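Local coordinates for aspartate aminotransferase (Rhodobacter sphaeroides, PDB 3NRA), which probably catalyses the pyridoxal-phosphate-dependent transfer of an amino group from L-aspartate to 2-oxoglutarate, giving oxaloacetate and L-glutamate, at residues E174-G179 against A209-T214. Sequence-based numbering, arbitrary orientation.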
loop_
_atom_site.group_PDB
_atom_site.type_symbol
_atom_site.label_atom_id
_atom_site.label_comp_id
_atom_site.label_asym_id
_atom_site.label_seq_id
_atom_site.Cartn_x
_atom_site.Cartn_y
_atom_site.Cartn_z
ATOM N N GLU B 174 18.708 -26.981 9.181
ATOM C CA GLU B 174 20.046 -26.539 8.800
ATOM C C GLU B 174 20.098 -25.023 8.519
ATOM O O GLU B 174 21.059 -24.356 8.902
ATOM C CB GLU B 174 20.550 -27.318 7.582
ATOM C CG GLU B 174 20.858 -28.829 7.823
ATOM C CD GLU B 174 21.960 -29.063 8.813
ATOM O OE1 GLU B 174 23.070 -28.489 8.638
ATOM O OE2 GLU B 174 21.728 -29.833 9.779
ATOM N N ALA B 175 19.044 -24.490 7.899
ATOM C CA ALA B 175 18.878 -23.052 7.732
ATOM C C ALA B 175 18.932 -22.330 9.079
ATOM O O ALA B 175 19.641 -21.362 9.224
ATOM C CB ALA B 175 17.540 -22.741 7.015
ATOM N N PHE B 176 18.187 -22.829 10.064
ATOM C CA PHE B 176 18.182 -22.216 11.379
ATOM C C PHE B 176 19.535 -22.390 12.066
ATOM O O PHE B 176 19.991 -21.469 12.716
ATOM C CB PHE B 176 17.080 -22.806 12.293
ATOM C CG PHE B 176 15.658 -22.483 11.877
ATOM C CD1 PHE B 176 15.319 -21.274 11.232
ATOM C CD2 PHE B 176 14.636 -23.382 12.171
ATOM C CE1 PHE B 176 14.043 -21.005 10.895
ATOM C CE2 PHE B 176 13.338 -23.102 11.831
ATOM C CZ PHE B 176 13.028 -21.907 11.216
ATOM N N LYS B 177 20.168 -23.566 11.933
ATOM C CA LYS B 177 21.547 -23.773 12.506
ATOM C C LYS B 177 22.520 -22.756 11.914
ATOM O O LYS B 177 23.316 -22.187 12.616
ATOM C CB LYS B 177 22.092 -25.199 12.248
ATOM C CG LYS B 177 21.560 -26.257 13.161
ATOM C CD LYS B 177 22.198 -27.626 12.864
ATOM C CE LYS B 177 21.711 -28.725 13.871
ATOM N NZ LYS B 177 21.981 -30.142 13.402
ATOM N N ALA B 178 22.379 -22.491 10.621
ATOM C CA ALA B 178 23.251 -21.545 9.920
ATOM C C ALA B 178 23.036 -20.074 10.338
ATOM O O ALA B 178 23.837 -19.229 9.995
ATOM C CB ALA B 178 23.074 -21.688 8.440
ATOM N N GLY B 179 21.955 -19.788 11.063
ATOM C CA GLY B 179 21.711 -18.442 11.603
ATOM C C GLY B 179 20.388 -17.802 11.173
ATOM O O GLY B 179 20.088 -16.675 11.573
ATOM N N ALA B 209 10.720 -22.862 17.499
ATOM C CA ALA B 209 10.808 -22.626 18.940
ATOM C C ALA B 209 12.183 -22.960 19.419
ATOM O O ALA B 209 12.729 -22.267 20.230
ATOM C CB ALA B 209 9.769 -23.444 19.697
ATOM N N ARG B 210 12.756 -24.019 18.875
ATOM C CA ARG B 210 14.078 -24.468 19.279
ATOM C C ARG B 210 15.168 -23.423 19.021
ATOM O O ARG B 210 16.061 -23.257 19.836
ATOM C CB ARG B 210 14.416 -25.758 18.541
ATOM C CG ARG B 210 15.731 -26.340 18.866
ATOM C CD ARG B 210 15.911 -27.660 18.124
ATOM N NE ARG B 210 17.252 -28.182 18.300
ATOM C CZ ARG B 210 17.754 -29.233 17.656
ATOM N NH1 ARG B 210 17.025 -29.905 16.739
ATOM N NH2 ARG B 210 18.990 -29.623 17.927
ATOM N N TYR B 211 15.108 -22.776 17.855
ATOM C CA TYR B 211 16.142 -21.843 17.423
ATOM C C TYR B 211 15.749 -20.372 17.622
ATOM O O TYR B 211 16.539 -19.493 17.352
ATOM C CB TYR B 211 16.485 -22.107 15.954
ATOM C CG TYR B 211 17.237 -23.379 15.784
ATOM C CD1 TYR B 211 18.610 -23.428 15.991
ATOM C CD2 TYR B 211 16.585 -24.557 15.506
ATOM C CE1 TYR B 211 19.316 -24.626 15.863
ATOM C CE2 TYR B 211 17.280 -25.759 15.411
ATOM C CZ TYR B 211 18.645 -25.770 15.577
ATOM O OH TYR B 211 19.327 -26.950 15.477
ATOM N N GLY B 212 14.555 -20.122 18.146
ATOM C CA GLY B 212 14.120 -18.775 18.456
ATOM C C GLY B 212 13.774 -18.000 17.190
ATOM O O GLY B 212 13.992 -16.815 17.125
ATOM N N ALA B 213 13.220 -18.694 16.199
ATOM C CA ALA B 213 12.971 -18.120 14.909
ATOM C C ALA B 213 11.544 -17.620 14.871
ATOM O O ALA B 213 10.668 -18.188 15.510
ATOM C CB ALA B 213 13.207 -19.169 13.781
ATOM N N THR B 214 11.338 -16.525 14.136
ATOM C CA THR B 214 10.028 -15.999 13.828
ATOM C C THR B 214 9.525 -16.676 12.547
ATOM O O THR B 214 10.296 -16.899 11.613
ATOM C CB THR B 214 10.100 -14.420 13.628
ATOM O OG1 THR B 214 10.357 -13.786 14.881
ATOM C CG2 THR B 214 8.854 -13.871 13.052
#
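Phe176 and Tyr211, in the last turns of helices 169-177 and 198-211, bring the two backbones nearest, with their CA atoms 6.4 Å apart. Both helices end here: Gly179 closes the first in a Schellman motif, and Gly212 leaves the second with positive phi. No hydrogen bond joins the two segments.

The Tyr211 ring lies against the first helix. CB of Phe176 sits over one face of it in a CH-pi contact, 3.9 Å from the ring centroid. The backbone N of Lys177 lies over the same face, also toward the rim but higher above it. The two aromatic rings are oblique, with planes at 36°. Phe176 holds CG beside its own backbone N (chi1 -68°), which carries its ring past Tyr211 to Ala213. There the methyl CB of Ala213 covers one face of the phenyl ring and comes within 3.5 Å of Phe176 CE1.

Lys177 runs extended across the phenol end of Tyr211. Its CG lies 3.3 Å from Tyr211 OH, and its CE also touches that oxygen. The same hydroxyl stands over the centre of the Arg210 guanidinium, 3.5 Å above the plane. Glu173 makes a weak hydrogen bond to this hydroxyl and forms a salt bridge with Arg210. With an alanine here in place of Tyr211, Phe176 CB would probably lose the ring face it rests on, Lys177 the phenol it crosses, and Glu173 a weak hydrogen-bond partner.

Thr214, the first residue of strand 214-218, makes backbone hydrogen bonds with Arg181 and Phe183. The contact thus joins two helix ends just before adjacent parallel strands of the large-domain sheet. Apolar contacts join the segments on the buried side. Toward the surface, Lys177 has a long salt bridge to Glu174; this acid and Glu173 probably temper the like charges of Lys177 and Arg210.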